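Local coordinates for endonuclease 8-like L720 (PDB 4MB7), which is a mimivirus member of the endonuclease VIII-like family, with an H2TH domain and a bound zinc ion, at residues A3-I8 and K227-G232; W44-K49 and L141-F146; T119-C124 and I130-K135; N160-E165 and Q174-G179. All coordinates share one frame; numbering follows the deposited sequence. Where two conformers were deposited one is given.

Interaction 1. Residues A3-I8 and K227-G232; sequences APRIRI and KFRESG. With SO4 (sulfate ion), chain C.
Arg5 and Arg229 reach for each other from opposite directions, and a sulfate ion, probably from the crystallisation liquor, sits where they meet. The two guanidinium planes lie 21° apart, and their nearest atoms, Arg5 NH2 and Arg229 NH2, are 3.3 Å from one another; both are donors, and the anion they share probably makes this closeness tolerable. Arg5 presents the edge of its group: NH1 gives a nearly straight bond of 3.2 Å to sulfate O4 (167° at the hydrogen), while NH2 donates to O3. Arg229 uses its NE and NH2 pair on that same oxygen, with NH2 at 2.8 Å from O3, so O3 takes three N-H groups from two side chains. A further, weak bond runs from Arg229 NE to O1. The Arg5 chain leaves with CG anti to its own N (chi1 -179°) and bends at chi2 and chi3, which brings the group under Ile8, whose CD1 lies 3.9 Å above the guanidinium plane and over its centre. With so little direct protein surface shared, the anion carries much of the contact; Lys12 NZ of helix 5-13 also bonds it, completing a basic site between helices. Gly232, the C-prime residue of a Schellman motif, ends helix 205-230 just beyond. Helix 5-13 starts after Pro4, which packs on Ile219 and Leu222 of helix 205-230, while Ile6 turns to strand 40-47.

Interaction 2. Residues W44-K49 and L141-F146; sequences WWFAGK and LSNNRF. With SO4 (sulfate ion), chain E; SO4 (sulfate ion), chain D.
One face of the Phe46 ring carries the Asn143 amide nitrogen, ND2 standing 3.2 Å above the ring plane and shifted toward the rim near CZ; at the ring's edge, close to its plane, lies Ser142 OG, 3.9 Å from Phe46 CE2. Asn143 belongs to an Asx turn inside a type I beta turn, in the loop that leads into helix 148-161, and Phe46 comes from strand 40-47, an edge strand of a four-stranded antiparallel sheet. The contact therefore sets the edge of that sheet against a loop of the H2TH domain. Amide and ring are not parallel, their planes being 36° apart, so the nitrogen end dips to the ring. ND2 also lies 3.0 Å from Phe46 O, but the angle is too poor for a hydrogen bond. Phe46 CG is squeezed between its own N and carbonyl carbon (chi1 75°), a torsion that sends the ring toward the loop. Helix 5-13 covers the ring as well, through Ile6, Arg7 and Tyr10. Ser142 OG finds its hydrogen bond with Asp140, which also accepts from Gly48 N. All three touching side chains are buried. Past the strand, Lys49 stretches out and places NZ between two sulfates. What fixes the rotation of the Asn143 amide is its other end: OD1 accepts from Arg145 N at 2.8 Å, in the carbonyl plane and on a lone pair.

Interaction 3. Residues T119-C124 and I130-K135; sequences TNYTIC and IMDSIK. With SO4 (sulfate ion), chain E.
Tyr121 points its hydroxyl at the side of Asp132, and the two side chains cross obliquely, ring and carboxylate planes turned 53° apart. Asp132 OD2 lies in the plane of the ring, off its edge, 3.9 Å from Tyr121 CE1. The hydroxyl itself meets the base of the acid: Tyr121 OH is 3.0 Å from Asp132 CB, a tight approach, and 3.2 Å from OD2, to which it may donate, though that proton could go to another acceptor. The second carboxylate oxygen, OD1, has a partner of its own in Gln128 of the same helix, which helps to hold the group's rotation. Cys124 SG adds a looser touch at 4.3 Å from Asp132 OD2. Tyr121 CG sits between its backbone N and carbonyl carbon (chi1 61°), which lays the ring over Thr119 and carries OH to Asp132. Thr119 OG1 stands 3.1 Å above one face of the ring, displaced toward the CD2-CE2 side. This oxygen also accepts from Thr122 N in an ST motif, and weakly from Tyr121 N, so it shapes the turn as well as the ring's bed. One residue along, Asn120 ND2 gives a 2.7 Å bond to a sulfate ion, nearly straight at 165°. Here a hairpin packs on the helix that follows it: strands 116-118 and 123-125 flank the turn, helix 126-136 supplies Asp132, and Ser133 turns back to Trp45 of strand 40-47.

Interaction 4. Residues N160-E165 and Q174-G179; sequences NIHSSE and QEYFPG
Tyr176 and His162 make the closer-packed half of this contact, which lies within the H2TH domain and joins the end of helix 148-161 to the loop between helices 167-171 and 182-191. The rings meet obliquely, planes at 75° and centroids 5.8 Å apart. The nearest atoms are His162 NE2 and Tyr176 CE2, 3.8 Å apart, with His162 CD2 almost as close to that same carbon. The buried tyrosine is gripped by more than this: His154 of helix 148-161 stacks on it, and Glu175 CG lies 4.0 Å above one face, toward the rim. On the outer side the packing thins. Ile161, exposed at the last turn of its helix, reaches across at about a right angle with its chain fully extended (chi2 180°), and its CD1 comes 3.7 Å from Tyr176 OH. No hydrogen bond crosses between the segments; His162 also packs on Asp173. A type I beta turn from His162 to Glu165 follows the helix. Within the other segment the Gln174 amide ties the loop to itself: NE2 donates to Leu172 O and Val180 O, and OE1 accepts from Gly179 N at 2.9 Å, nearly straight at 168° and on a lone pair in the carbonyl plane.

In the fold
Starting from the N terminus, interaction 1 pairs the first helix with the far end of helix 205-230 and so closes a loop of 218 residues that holds the other three. Within it, interaction 2 joins strand 40-47 to the loop ahead of helix 148-161, and interaction 3, a short hairpin-to-helix contact, nests inside that span. Interaction 4 opens after interaction 2 has closed, and spans only eight residues inside the H2TH domain. They also meet in space: Arg7 NH1 bonds to Ser142 O, Ala3 N probably to Gly179 O, and interactions 2 and 3 share a sulfate. Together they tie sheet, hairpin and helical domain.

Interaction 1. Residues A3-I8 and K227-G232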
# COMPACT_ATOMS: atom_id res chain seq x y z
N ALA A 3 3.76 -0.46 -2.51
CA ALA A 3 3.80 -1.63 -3.39
C ALA A 3 5.25 -1.94 -3.78
O ALA A 3 6.06 -1.03 -3.94
CB ALA A 3 2.95 -1.39 -4.63
N PRO A 4 5.58 -3.24 -3.92
CA PRO A 4 4.70 -4.39 -3.75
C PRO A 4 4.81 -5.03 -2.37
O PRO A 4 4.50 -6.21 -2.23
CB PRO A 4 5.24 -5.36 -4.80
CG PRO A 4 6.72 -5.11 -4.76
CD PRO A 4 6.90 -3.64 -4.45
N ARG A 5 5.25 -4.27 -1.37
CA ARG A 5 5.42 -4.80 -0.02
C ARG A 5 4.09 -5.23 0.61
O ARG A 5 4.04 -6.16 1.41
CB ARG A 5 6.14 -3.79 0.88
CG ARG A 5 6.38 -4.26 2.31
CD ARG A 5 7.11 -5.59 2.36
NE ARG A 5 8.33 -5.59 1.55
CZ ARG A 5 9.25 -6.56 1.58
NH1 ARG A 5 9.09 -7.60 2.38
NH2 ARG A 5 10.32 -6.47 0.81
N ILE A 6 3.01 -4.54 0.25
CA ILE A 6 1.69 -4.90 0.75
C ILE A 6 1.27 -6.28 0.22
O ILE A 6 0.80 -7.12 0.97
CB ILE A 6 0.62 -3.85 0.38
CG1 ILE A 6 0.91 -2.53 1.10
CG2 ILE A 6 -0.76 -4.33 0.76
CD1 ILE A 6 1.64 -1.52 0.25
N ARG A 7 1.46 -6.49 -1.08
CA ARG A 7 1.19 -7.79 -1.70
C ARG A 7 2.04 -8.88 -1.07
O ARG A 7 1.54 -9.97 -0.77
CB ARG A 7 1.45 -7.74 -3.20
CG ARG A 7 1.45 -9.12 -3.85
CD ARG A 7 1.61 -9.04 -5.36
NE ARG A 7 1.94 -10.33 -5.94
CZ ARG A 7 1.62 -10.70 -7.18
NH1 ARG A 7 0.94 -9.88 -7.97
NH2 ARG A 7 1.96 -11.90 -7.62
N ILE A 8 3.31 -8.58 -0.86
CA ILE A 8 4.25 -9.53 -0.25
C ILE A 8 3.79 -9.94 1.15
O ILE A 8 3.82 -11.12 1.50
CB ILE A 8 5.67 -8.93 -0.19
CG1 ILE A 8 6.25 -8.82 -1.60
CG2 ILE A 8 6.58 -9.78 0.69
CD1 ILE A 8 7.55 -8.03 -1.68
N LYS A 227 11.69 -12.11 -4.65
CA LYS A 227 11.71 -13.51 -5.07
C LYS A 227 13.12 -14.08 -5.04
O LYS A 227 13.32 -15.26 -4.75
CB LYS A 227 11.10 -13.66 -6.46
CG LYS A 227 9.62 -13.34 -6.53
CD LYS A 227 8.81 -14.25 -5.63
N PHE A 228 14.10 -13.23 -5.35
CA PHE A 228 15.50 -13.63 -5.30
C PHE A 228 15.96 -13.86 -3.86
O PHE A 228 16.58 -14.88 -3.56
CB PHE A 228 16.38 -12.56 -5.96
CG PHE A 228 16.67 -12.83 -7.40
CD1 PHE A 228 15.65 -12.84 -8.34
CD2 PHE A 228 17.97 -13.06 -7.83
CE1 PHE A 228 15.92 -13.09 -9.67
CE2 PHE A 228 18.24 -13.30 -9.16
CZ PHE A 228 17.21 -13.32 -10.09
N ARG A 229 15.62 -12.93 -2.99
CA ARG A 229 16.00 -13.01 -1.59
C ARG A 229 15.41 -14.25 -0.95
O ARG A 229 16.05 -14.89 -0.14
CB ARG A 229 15.53 -11.77 -0.85
CG ARG A 229 16.28 -10.52 -1.25
CD ARG A 229 16.02 -9.38 -0.29
NE ARG A 229 14.63 -8.96 -0.26
CZ ARG A 229 14.08 -8.08 -1.10
NH1 ARG A 229 14.80 -7.52 -2.05
NH2 ARG A 229 12.80 -7.77 -0.97
N GLU A 230 14.20 -14.59 -1.35
CA GLU A 230 13.53 -15.72 -0.76
C GLU A 230 14.27 -17.01 -1.03
O GLU A 230 14.22 -17.93 -0.25
CB GLU A 230 12.06 -15.79 -1.19
CG GLU A 230 11.19 -14.63 -0.70
CD GLU A 230 11.16 -14.45 0.81
OE1 GLU A 230 11.10 -15.46 1.53
OE2 GLU A 230 11.19 -13.30 1.28
N SER A 231 14.93 -17.07 -2.17
CA SER A 231 15.67 -18.27 -2.56
C SER A 231 17.16 -18.15 -2.25
O SER A 231 17.97 -18.93 -2.74
CB SER A 231 15.45 -18.60 -4.04
OG SER A 231 15.89 -17.54 -4.87
N GLY A 232 17.51 -17.16 -1.44
CA GLY A 232 18.88 -17.00 -0.97
C GLY A 232 19.82 -16.31 -1.95
O GLY A 232 21.04 -16.43 -1.83
S SO4 C . 12.41 -9.79 2.59
O1 SO4 C . 13.15 -10.94 2.04
O2 SO4 C . 13.00 -9.44 3.90
O3 SO4 C . 12.57 -8.64 1.67
O4 SO4 C . 11.00 -10.14 2.78

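Interaction 2. Residues W44-K49 and L141-F146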
# COMPACT_ATOMS: atom_id res chain seq x y z
N TRP A 44 -8.49 -12.90 3.52
CA TRP A 44 -7.58 -11.76 3.45
C TRP A 44 -7.67 -11.16 2.05
O TRP A 44 -7.85 -11.88 1.07
CB TRP A 44 -6.13 -12.18 3.67
CG TRP A 44 -5.77 -12.69 5.03
CD1 TRP A 44 -5.83 -13.98 5.47
CD2 TRP A 44 -5.26 -11.91 6.12
NE1 TRP A 44 -5.40 -14.05 6.77
CE2 TRP A 44 -5.04 -12.80 7.20
CE3 TRP A 44 -4.97 -10.56 6.30
CZ2 TRP A 44 -4.55 -12.38 8.43
CZ3 TRP A 44 -4.48 -10.14 7.53
CH2 TRP A 44 -4.27 -11.04 8.57
N TRP A 45 -7.53 -9.84 1.96
CA TRP A 45 -7.28 -9.19 0.68
C TRP A 45 -6.60 -7.85 0.91
O TRP A 45 -6.51 -7.37 2.04
CB TRP A 45 -8.57 -9.04 -0.16
CG TRP A 45 -9.55 -7.99 0.31
CD1 TRP A 45 -9.75 -6.75 -0.23
CD2 TRP A 45 -10.49 -8.12 1.39
NE1 TRP A 45 -10.74 -6.09 0.46
CE2 TRP A 45 -11.21 -6.91 1.45
CE3 TRP A 45 -10.78 -9.13 2.31
CZ2 TRP A 45 -12.21 -6.69 2.41
CZ3 TRP A 45 -11.77 -8.91 3.25
CH2 TRP A 45 -12.47 -7.69 3.29
N PHE A 46 -6.08 -7.25 -0.17
CA PHE A 46 -5.40 -5.97 -0.05
C PHE A 46 -5.72 -5.07 -1.24
O PHE A 46 -6.03 -5.55 -2.33
CB PHE A 46 -3.89 -6.16 0.08
CG PHE A 46 -3.20 -6.54 -1.21
CD1 PHE A 46 -3.13 -7.87 -1.61
CD2 PHE A 46 -2.63 -5.57 -2.01
CE1 PHE A 46 -2.50 -8.21 -2.79
CE2 PHE A 46 -2.00 -5.91 -3.20
CZ PHE A 46 -1.94 -7.23 -3.59
N ALA A 47 -5.66 -3.77 -1.01
CA ALA A 47 -5.88 -2.79 -2.05
C ALA A 47 -5.07 -1.55 -1.72
O ALA A 47 -5.34 -0.87 -0.73
CB ALA A 47 -7.36 -2.45 -2.16
N GLY A 48 -4.06 -1.26 -2.53
CA GLY A 48 -3.17 -0.15 -2.25
C GLY A 48 -2.40 -0.39 -0.97
O GLY A 48 -1.75 -1.42 -0.80
N LYS A 49 -2.47 0.57 -0.05
CA LYS A 49 -1.72 0.48 1.20
C LYS A 49 -2.54 -0.12 2.34
O LYS A 49 -2.13 -0.07 3.51
CB LYS A 49 -1.17 1.86 1.59
CG LYS A 49 -0.23 2.45 0.55
CD LYS A 49 0.27 3.83 0.95
CE LYS A 49 1.14 4.43 -0.14
NZ LYS A 49 1.47 5.86 0.14
N LEU A 141 -1.55 -1.45 -9.11
CA LEU A 141 -0.58 -1.93 -10.09
C LEU A 141 0.11 -3.24 -9.70
O LEU A 141 0.61 -3.96 -10.56
CB LEU A 141 0.47 -0.85 -10.37
CG LEU A 141 -0.04 0.39 -11.11
CD1 LEU A 141 0.99 1.51 -11.03
CD2 LEU A 141 -0.35 0.06 -12.55
N SER A 142 0.14 -3.54 -8.40
CA SER A 142 0.80 -4.76 -7.93
C SER A 142 -0.19 -5.90 -7.67
O SER A 142 0.22 -7.02 -7.39
CB SER A 142 1.59 -4.47 -6.65
OG SER A 142 0.71 -4.30 -5.55
N ASN A 143 -1.48 -5.61 -7.77
CA ASN A 143 -2.51 -6.59 -7.45
C ASN A 143 -2.82 -7.50 -8.64
O ASN A 143 -2.90 -7.04 -9.77
CB ASN A 143 -3.78 -5.89 -6.98
CG ASN A 143 -4.71 -6.81 -6.22
OD1 ASN A 143 -5.33 -7.70 -6.79
ND2 ASN A 143 -4.83 -6.58 -4.91
N ASN A 144 -3.02 -8.78 -8.37
CA ASN A 144 -3.36 -9.74 -9.42
C ASN A 144 -4.72 -9.48 -10.06
O ASN A 144 -5.04 -10.02 -11.11
CB ASN A 144 -3.29 -11.18 -8.89
CG ASN A 144 -1.86 -11.68 -8.79
OD1 ASN A 144 -1.03 -11.42 -9.65
ND2 ASN A 144 -1.57 -12.42 -7.72
N ARG A 145 -5.53 -8.64 -9.42
CA ARG A 145 -6.83 -8.28 -9.99
C ARG A 145 -6.75 -6.99 -10.80
O ARG A 145 -7.78 -6.46 -11.22
CB ARG A 145 -7.89 -8.16 -8.89
CG ARG A 145 -8.33 -9.49 -8.31
CD ARG A 145 -9.62 -9.35 -7.52
N PHE A 146 -5.53 -6.49 -11.02
CA PHE A 146 -5.33 -5.28 -11.81
C PHE A 146 -5.97 -5.40 -13.18
O PHE A 146 -5.76 -6.38 -13.89
CB PHE A 146 -3.84 -4.96 -11.95
CG PHE A 146 -3.56 -3.76 -12.82
CD1 PHE A 146 -3.76 -2.47 -12.33
CD2 PHE A 146 -3.09 -3.91 -14.11
CE1 PHE A 146 -3.50 -1.37 -13.13
CE2 PHE A 146 -2.83 -2.82 -14.91
CZ PHE A 146 -3.04 -1.54 -14.42
S SO4 E . -1.50 6.97 2.70
O1 SO4 E . -2.24 5.71 2.75
O2 SO4 E . -0.56 7.02 3.81
O3 SO4 E . -0.76 7.05 1.44
O4 SO4 E . -2.43 8.09 2.79
S SO4 D . 4.93 6.51 1.45
O1 SO4 D . 4.14 5.29 1.32
O2 SO4 D . 4.91 6.95 2.84
O3 SO4 D . 6.31 6.24 1.05
O4 SO4 D . 4.37 7.56 0.61

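Interaction 3. Residues T119-C124 and I130-K135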
# COMPACT_ATOMS: atom_id res chain seq x y z
N THR A 119 -10.96 7.91 4.87
CA THR A 119 -9.96 6.99 4.35
C THR A 119 -8.87 7.80 3.67
O THR A 119 -8.92 9.03 3.66
CB THR A 119 -10.57 6.01 3.33
OG1 THR A 119 -10.87 6.70 2.11
CG2 THR A 119 -11.84 5.39 3.89
N ASN A 120 -7.87 7.13 3.10
CA ASN A 120 -6.76 7.84 2.47
C ASN A 120 -7.07 8.42 1.09
O ASN A 120 -6.17 8.90 0.39
CB ASN A 120 -5.47 7.00 2.46
CG ASN A 120 -5.56 5.78 1.55
OD1 ASN A 120 -6.55 5.58 0.85
ND2 ASN A 120 -4.50 4.97 1.55
N TYR A 121 -8.34 8.38 0.69
CA TYR A 121 -8.73 8.92 -0.61
C TYR A 121 -10.07 9.65 -0.57
O TYR A 121 -10.38 10.43 -1.48
CB TYR A 121 -8.76 7.81 -1.67
CG TYR A 121 -9.73 6.71 -1.36
CD1 TYR A 121 -11.00 6.70 -1.93
CD2 TYR A 121 -9.40 5.68 -0.49
CE1 TYR A 121 -11.90 5.69 -1.64
CE2 TYR A 121 -10.29 4.68 -0.19
CZ TYR A 121 -11.54 4.69 -0.77
OH TYR A 121 -12.42 3.69 -0.47
N THR A 122 -10.87 9.43 0.47
CA THR A 122 -12.19 10.05 0.56
C THR A 122 -12.81 10.04 1.96
O THR A 122 -12.20 9.57 2.92
CB THR A 122 -13.20 9.38 -0.40
OG1 THR A 122 -14.36 10.20 -0.53
CG2 THR A 122 -13.62 8.02 0.14
N ILE A 123 -14.02 10.59 2.04
CA ILE A 123 -14.86 10.45 3.23
C ILE A 123 -16.13 9.71 2.83
O ILE A 123 -16.84 10.13 1.92
CB ILE A 123 -15.22 11.83 3.82
CG1 ILE A 123 -13.97 12.55 4.30
CG2 ILE A 123 -16.21 11.67 4.97
CD1 ILE A 123 -14.23 13.94 4.85
N CYS A 124 -16.41 8.60 3.51
CA CYS A 124 -17.55 7.76 3.17
C CYS A 124 -17.98 6.93 4.37
O CYS A 124 -17.32 6.95 5.41
CB CYS A 124 -17.19 6.84 2.00
SG CYS A 124 -15.79 5.74 2.34
N ILE A 130 -15.52 -0.57 2.71
CA ILE A 130 -15.27 -1.98 2.43
C ILE A 130 -15.61 -2.32 0.97
O ILE A 130 -14.87 -3.05 0.31
CB ILE A 130 -16.04 -2.90 3.40
CG1 ILE A 130 -15.57 -2.66 4.83
CG2 ILE A 130 -15.87 -4.36 3.02
CD1 ILE A 130 -16.29 -3.49 5.87
N MET A 131 -16.71 -1.78 0.48
CA MET A 131 -17.12 -2.00 -0.91
C MET A 131 -16.13 -1.38 -1.89
O MET A 131 -15.81 -1.97 -2.92
CB MET A 131 -18.52 -1.43 -1.15
CG MET A 131 -19.09 -1.76 -2.52
SD MET A 131 -19.40 -3.52 -2.77
CE MET A 131 -18.16 -3.92 -4.00
N ASP A 132 -15.63 -0.19 -1.56
CA ASP A 132 -14.66 0.49 -2.40
C ASP A 132 -13.35 -0.29 -2.53
O ASP A 132 -12.71 -0.27 -3.58
CB ASP A 132 -14.35 1.88 -1.86
CG ASP A 132 -15.45 2.88 -2.14
OD1 ASP A 132 -16.38 2.54 -2.90
OD2 ASP A 132 -15.37 4.01 -1.62
N SER A 133 -12.96 -0.97 -1.45
CA SER A 133 -11.71 -1.72 -1.44
C SER A 133 -11.71 -2.80 -2.52
O SER A 133 -10.67 -3.08 -3.13
CB SER A 133 -11.46 -2.36 -0.07
OG SER A 133 -12.38 -3.41 0.19
N ILE A 134 -12.88 -3.38 -2.77
CA ILE A 134 -13.03 -4.40 -3.80
C ILE A 134 -12.80 -3.80 -5.18
O ILE A 134 -12.16 -4.42 -6.03
CB ILE A 134 -14.43 -5.05 -3.73
CG1 ILE A 134 -14.63 -5.75 -2.39
CG2 ILE A 134 -14.63 -6.02 -4.88
CD1 ILE A 134 -15.99 -6.40 -2.22
N LYS A 135 -13.32 -2.60 -5.40
CA LYS A 135 -13.15 -1.91 -6.68
C LYS A 135 -11.72 -1.40 -6.86
O LYS A 135 -11.18 -1.44 -7.97
CB LYS A 135 -14.14 -0.74 -6.78
CG LYS A 135 -13.99 0.09 -8.04
S SO4 E . -1.50 6.97 2.70
O1 SO4 E . -2.24 5.71 2.75
O2 SO4 E . -0.56 7.02 3.81
O3 SO4 E . -0.76 7.05 1.44
O4 SO4 E . -2.43 8.09 2.79

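Interaction 4. Residues N160-E165 and Q174-G179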
# COMPACT_ATOMS: atom_id res chain seq x y z
N ASN A 160 -8.17 14.79 -15.73
CA ASN A 160 -9.02 15.95 -15.96
C ASN A 160 -9.41 16.66 -14.67
O ASN A 160 -9.51 17.88 -14.63
CB ASN A 160 -10.28 15.53 -16.73
N ILE A 161 -9.62 15.88 -13.61
CA ILE A 161 -10.02 16.42 -12.32
C ILE A 161 -8.87 17.12 -11.60
O ILE A 161 -9.02 18.23 -11.09
CB ILE A 161 -10.61 15.32 -11.40
CG1 ILE A 161 -11.92 14.79 -11.98
CG2 ILE A 161 -10.82 15.84 -9.99
CD1 ILE A 161 -12.57 13.70 -11.15
N HIS A 162 -7.71 16.48 -11.57
CA HIS A 162 -6.55 17.01 -10.86
C HIS A 162 -5.54 17.66 -11.80
O HIS A 162 -4.33 17.56 -11.60
CB HIS A 162 -5.86 15.90 -10.05
CG HIS A 162 -6.74 15.28 -9.01
ND1 HIS A 162 -6.68 15.64 -7.68
CD2 HIS A 162 -7.70 14.33 -9.11
CE1 HIS A 162 -7.57 14.93 -7.00
NE2 HIS A 162 -8.20 14.13 -7.84
N SER A 163 -6.05 18.33 -12.83
CA SER A 163 -5.20 18.93 -13.86
C SER A 163 -4.28 20.03 -13.32
O SER A 163 -3.22 20.28 -13.88
CB SER A 163 -6.07 19.50 -14.99
OG SER A 163 -6.97 20.47 -14.50
N SER A 164 -4.68 20.66 -12.22
CA SER A 164 -3.97 21.83 -11.71
C SER A 164 -2.81 21.50 -10.77
O SER A 164 -1.93 22.34 -10.56
CB SER A 164 -4.94 22.79 -11.03
N GLU A 165 -2.80 20.30 -10.19
CA GLU A 165 -1.76 19.95 -9.23
C GLU A 165 -0.51 19.39 -9.89
O GLU A 165 -0.55 18.95 -11.04
CB GLU A 165 -2.30 18.99 -8.17
CG GLU A 165 -2.73 17.64 -8.70
CD GLU A 165 -3.19 16.70 -7.59
OE1 GLU A 165 -3.25 17.15 -6.43
OE2 GLU A 165 -3.48 15.52 -7.88
N GLN A 174 -4.17 8.16 -3.73
CA GLN A 174 -4.48 6.75 -3.49
C GLN A 174 -5.79 6.29 -4.11
O GLN A 174 -6.14 5.11 -4.04
CB GLN A 174 -4.46 6.45 -1.99
CG GLN A 174 -3.07 6.59 -1.37
CD GLN A 174 -2.05 5.72 -2.08
OE1 GLN A 174 -2.17 4.50 -2.13
NE2 GLN A 174 -1.02 6.36 -2.64
N GLU A 175 -6.53 7.22 -4.70
CA GLU A 175 -7.73 6.87 -5.44
C GLU A 175 -7.36 6.38 -6.84
O GLU A 175 -8.01 5.49 -7.39
CB GLU A 175 -8.69 8.05 -5.52
CG GLU A 175 -9.94 7.78 -6.33
CD GLU A 175 -10.93 8.92 -6.28
OE1 GLU A 175 -10.72 9.86 -5.49
OE2 GLU A 175 -11.93 8.88 -7.04
N TYR A 176 -6.30 6.96 -7.39
CA TYR A 176 -5.91 6.68 -8.77
C TYR A 176 -4.65 5.81 -8.89
O TYR A 176 -4.50 5.05 -9.84
CB TYR A 176 -5.74 7.98 -9.56
CG TYR A 176 -7.04 8.74 -9.69
CD1 TYR A 176 -7.98 8.37 -10.65
CD2 TYR A 176 -7.35 9.79 -8.84
CE1 TYR A 176 -9.18 9.05 -10.76
CE2 TYR A 176 -8.54 10.48 -8.96
CZ TYR A 176 -9.45 10.10 -9.92
OH TYR A 176 -10.65 10.77 -10.04
N PHE A 177 -3.76 5.92 -7.91
CA PHE A 177 -2.57 5.08 -7.86
C PHE A 177 -2.44 4.38 -6.50
O PHE A 177 -1.45 4.60 -5.80
CB PHE A 177 -1.31 5.90 -8.14
CG PHE A 177 -1.27 6.49 -9.52
CD1 PHE A 177 -1.79 7.75 -9.77
CD2 PHE A 177 -0.70 5.79 -10.58
CE1 PHE A 177 -1.75 8.30 -11.04
CE2 PHE A 177 -0.66 6.33 -11.85
CZ PHE A 177 -1.18 7.59 -12.08
N PRO A 178 -3.42 3.55 -6.14
CA PRO A 178 -3.36 2.89 -4.83
C PRO A 178 -2.15 1.97 -4.72
O PRO A 178 -1.99 1.07 -5.54
CB PRO A 178 -4.66 2.09 -4.78
CG PRO A 178 -5.02 1.84 -6.20
CD PRO A 178 -4.56 3.06 -6.94
N GLY A 179 -1.31 2.21 -3.72
CA GLY A 179 -0.12 1.39 -3.52
C GLY A 179 1.16 2.15 -3.81
O GLY A 179 2.23 1.80 -3.31